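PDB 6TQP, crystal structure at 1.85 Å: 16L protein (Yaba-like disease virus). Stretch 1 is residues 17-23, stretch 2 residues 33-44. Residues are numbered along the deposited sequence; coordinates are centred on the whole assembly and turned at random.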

# COMPACT_ATOMS: atom_id res chain seq x y z
N LYS A 17 -0.03 -8.72 6.20
CA LYS A 17 -1.42 -8.27 6.11
C LYS A 17 -1.80 -7.47 7.35
O LYS A 17 -2.41 -6.40 7.25
CB LYS A 17 -2.36 -9.47 5.95
CG LYS A 17 -3.82 -9.07 5.70
CD LYS A 17 -4.80 -10.18 6.02
CE LYS A 17 -4.97 -10.38 7.51
NZ LYS A 17 -6.38 -10.69 7.86
N ASN A 18 -1.45 -7.98 8.53
CA ASN A 18 -1.78 -7.27 9.77
C ASN A 18 -1.09 -5.92 9.81
O ASN A 18 -1.69 -4.93 10.25
CB ASN A 18 -1.39 -8.12 10.97
CG ASN A 18 -2.34 -9.25 11.21
OD1 ASN A 18 -3.47 -9.23 10.72
ND2 ASN A 18 -1.91 -10.25 11.97
N VAL A 19 0.16 -5.86 9.36
CA VAL A 19 0.91 -4.62 9.42
C VAL A 19 0.28 -3.57 8.51
O VAL A 19 0.17 -2.39 8.88
CB VAL A 19 2.39 -4.87 9.05
CG1 VAL A 19 3.12 -3.56 8.78
CG2 VAL A 19 3.09 -5.64 10.18
N ILE A 20 -0.17 -3.98 7.32
CA ILE A 20 -0.71 -3.02 6.37
C ILE A 20 -2.02 -2.43 6.89
O ILE A 20 -2.23 -1.21 6.84
CB ILE A 20 -0.89 -3.68 5.00
CG1 ILE A 20 0.49 -4.02 4.41
CG2 ILE A 20 -1.66 -2.75 4.04
CD1 ILE A 20 0.44 -4.89 3.18
N VAL A 21 -2.91 -3.28 7.39
CA VAL A 21 -4.18 -2.79 7.92
C VAL A 21 -3.93 -1.84 9.08
O VAL A 21 -4.54 -0.77 9.17
CB VAL A 21 -5.08 -3.97 8.33
CG1 VAL A 21 -6.36 -3.47 9.03
CG2 VAL A 21 -5.42 -4.79 7.10
N PHE A 22 -3.03 -2.22 9.98
CA PHE A 22 -2.69 -1.36 11.11
C PHE A 22 -2.15 -0.03 10.63
O PHE A 22 -2.55 1.04 11.12
CB PHE A 22 -1.68 -2.08 12.00
CG PHE A 22 -1.33 -1.32 13.25
CD1 PHE A 22 -0.36 -0.33 13.23
CD2 PHE A 22 -1.97 -1.61 14.45
CE1 PHE A 22 -0.03 0.36 14.38
CE2 PHE A 22 -1.65 -0.92 15.61
CZ PHE A 22 -0.68 0.07 15.58
N TYR A 23 -1.23 -0.06 9.66
CA TYR A 23 -0.60 1.16 9.17
C TYR A 23 -1.62 2.09 8.53
O TYR A 23 -1.69 3.29 8.85
CB TYR A 23 0.50 0.81 8.17
CG TYR A 23 1.20 2.03 7.62
CD1 TYR A 23 1.87 2.92 8.47
CD2 TYR A 23 1.18 2.32 6.27
CE1 TYR A 23 2.51 4.04 7.97
CE2 TYR A 23 1.81 3.44 5.76
CZ TYR A 23 2.48 4.29 6.61
OH TYR A 23 3.10 5.40 6.08
N LYS A 33 -8.11 -1.45 16.05
CA LYS A 33 -8.93 -2.50 16.64
C LYS A 33 -8.10 -3.65 17.18
O LYS A 33 -8.51 -4.30 18.15
CB LYS A 33 -9.93 -3.02 15.60
CG LYS A 33 -10.86 -1.92 15.09
CD LYS A 33 -12.11 -2.47 14.41
CE LYS A 33 -13.30 -1.54 14.60
NZ LYS A 33 -12.93 -0.09 14.66
N LYS A 34 -6.95 -3.90 16.57
CA LYS A 34 -6.05 -4.97 16.96
C LYS A 34 -4.63 -4.41 16.94
O LYS A 34 -4.28 -3.65 16.04
CB LYS A 34 -6.17 -6.18 16.00
CG LYS A 34 -5.35 -7.40 16.40
CD LYS A 34 -5.89 -8.67 15.75
CE LYS A 34 -5.06 -9.89 16.11
NZ LYS A 34 -3.74 -9.92 15.41
N MET A 35 -3.84 -4.78 17.95
CA MET A 35 -2.46 -4.32 18.03
C MET A 35 -1.56 -5.34 17.34
O MET A 35 -2.02 -6.36 16.81
CB MET A 35 -2.06 -4.09 19.49
CG MET A 35 -2.87 -2.98 20.19
SD MET A 35 -2.67 -1.35 19.43
CE MET A 35 -0.95 -0.98 19.79
N LEU A 36 -0.26 -5.07 17.32
CA LEU A 36 0.67 -5.89 16.57
C LEU A 36 1.54 -6.72 17.51
O LEU A 36 1.80 -6.34 18.65
CB LEU A 36 1.56 -5.03 15.67
CG LEU A 36 0.84 -4.19 14.61
CD1 LEU A 36 1.83 -3.38 13.81
CD2 LEU A 36 -0.01 -5.07 13.69
N SER A 37 1.98 -7.87 17.00
CA SER A 37 2.97 -8.67 17.67
C SER A 37 4.33 -7.97 17.63
O SER A 37 4.53 -6.98 16.93
CB SER A 37 3.10 -10.03 17.00
OG SER A 37 3.61 -9.85 15.69
N CYS A 38 5.28 -8.54 18.37
CA CYS A 38 6.65 -8.02 18.37
C CYS A 38 7.22 -8.02 16.96
O CYS A 38 7.84 -7.04 16.51
CB CYS A 38 7.52 -8.87 19.29
SG CYS A 38 9.24 -8.43 19.25
N TYR A 39 7.03 -9.12 16.24
CA TYR A 39 7.60 -9.24 14.90
C TYR A 39 6.91 -8.28 13.94
O TYR A 39 7.56 -7.59 13.15
CB TYR A 39 7.49 -10.68 14.42
CG TYR A 39 8.07 -10.88 13.04
CD1 TYR A 39 9.44 -10.78 12.83
CD2 TYR A 39 7.25 -11.14 11.95
CE1 TYR A 39 9.98 -10.96 11.57
CE2 TYR A 39 7.78 -11.33 10.70
CZ TYR A 39 9.14 -11.23 10.52
OH TYR A 39 9.67 -11.40 9.27
N GLU A 40 5.58 -8.22 14.00
CA GLU A 40 4.85 -7.30 13.14
C GLU A 40 5.24 -5.86 13.42
O GLU A 40 5.38 -5.05 12.49
CB GLU A 40 3.34 -7.51 13.33
CG GLU A 40 2.84 -8.85 12.86
CD GLU A 40 1.50 -9.23 13.46
OE1 GLU A 40 0.99 -8.49 14.34
OE2 GLU A 40 0.98 -10.30 13.07
N ASN A 41 5.45 -5.51 14.70
CA ASN A 41 5.83 -4.15 15.02
C ASN A 41 7.18 -3.79 14.40
O ASN A 41 7.38 -2.65 13.96
CB ASN A 41 5.86 -3.96 16.54
CG ASN A 41 6.14 -2.54 16.93
OD1 ASN A 41 5.33 -1.66 16.70
ND2 ASN A 41 7.29 -2.32 17.54
N LYS A 42 8.10 -4.75 14.34
CA LYS A 42 9.37 -4.50 13.67
C LYS A 42 9.16 -4.18 12.20
O LYS A 42 9.74 -3.24 11.66
CB LYS A 42 10.29 -5.71 13.83
CG LYS A 42 10.87 -5.86 15.23
CD LYS A 42 11.61 -7.19 15.36
CE LYS A 42 12.25 -7.34 16.74
NZ LYS A 42 13.37 -6.38 16.93
N LEU A 43 8.29 -4.95 11.54
CA LEU A 43 8.01 -4.71 10.13
C LEU A 43 7.31 -3.38 9.93
O LEU A 43 7.56 -2.69 8.94
CB LEU A 43 7.16 -5.84 9.57
CG LEU A 43 7.79 -7.24 9.59
CD1 LEU A 43 6.79 -8.25 9.08
CD2 LEU A 43 9.07 -7.32 8.77
N LEU A 44 6.40 -3.03 10.84
CA LEU A 44 5.74 -1.74 10.78
C LEU A 44 6.75 -0.60 10.75
O LEU A 44 6.66 0.31 9.92
CB LEU A 44 4.79 -1.58 11.97
CG LEU A 44 4.17 -0.18 12.07
CD1 LEU A 44 3.19 0.09 10.95
CD2 LEU A 44 3.51 0.01 13.44

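Residues 17-23 lie within a longer helix, whereas the second stretch runs as an extended loop through Lys34, Met35 and Leu36 before entering a helix at Cys38. The two helix axes approach to 9.3 Å, with 59° between their N-to-C directions. Their backbones come nearest at Val19 and Leu44, whose CA atoms lie 5.8 Å apart, a spacing that the short, branched valine side chain can fill. Ser37 caps the second helix: Glu40 N, which has no helical carbonyl before it to bond, donates to Ser37 OG at 3.1 Å. The exchange is reciprocal, for Ser37 N donates to Glu40 OE1 at 2.9 Å.

Glu40 also links the two stretches. Its second carboxylate oxygen, OE2, accepts a nearly straight hydrogen bond from Asn18 ND2 at 3.1 Å. One buried carboxylate thus ties the start of its own helix to the neighbouring one, and the asparagine amide supplies a neutral donor.

Val19 packs beside this polar link. Its CG2 lies 3.3 Å from Glu40 O and 4.1 Å from Leu43 CB, while CG1 reaches 3.8 Å from Leu44 CA; both methyls therefore meet the second helix.

Phe22, pointing toward the second stretch, has the largest area covered in this contact. Leu36 CD1 sits over one face of its ring, 4.0 Å from the centroid of Phe22, in a CH-pi contact that sets a weakly polarised methyl against the pi cloud. At the ring edge, where the hydrogens carry slight positive charge, Lys34 O approaches Phe22 CD2 at 3.5 Å and the polarisable sulfur Met35 SD lies 4.0 Å from Phe22 CE2. Leu44 completes the apolar cluster, its CD2 3.7 Å from Phe22 CE1 and its CD1 3.9 Å from Tyr23 CB.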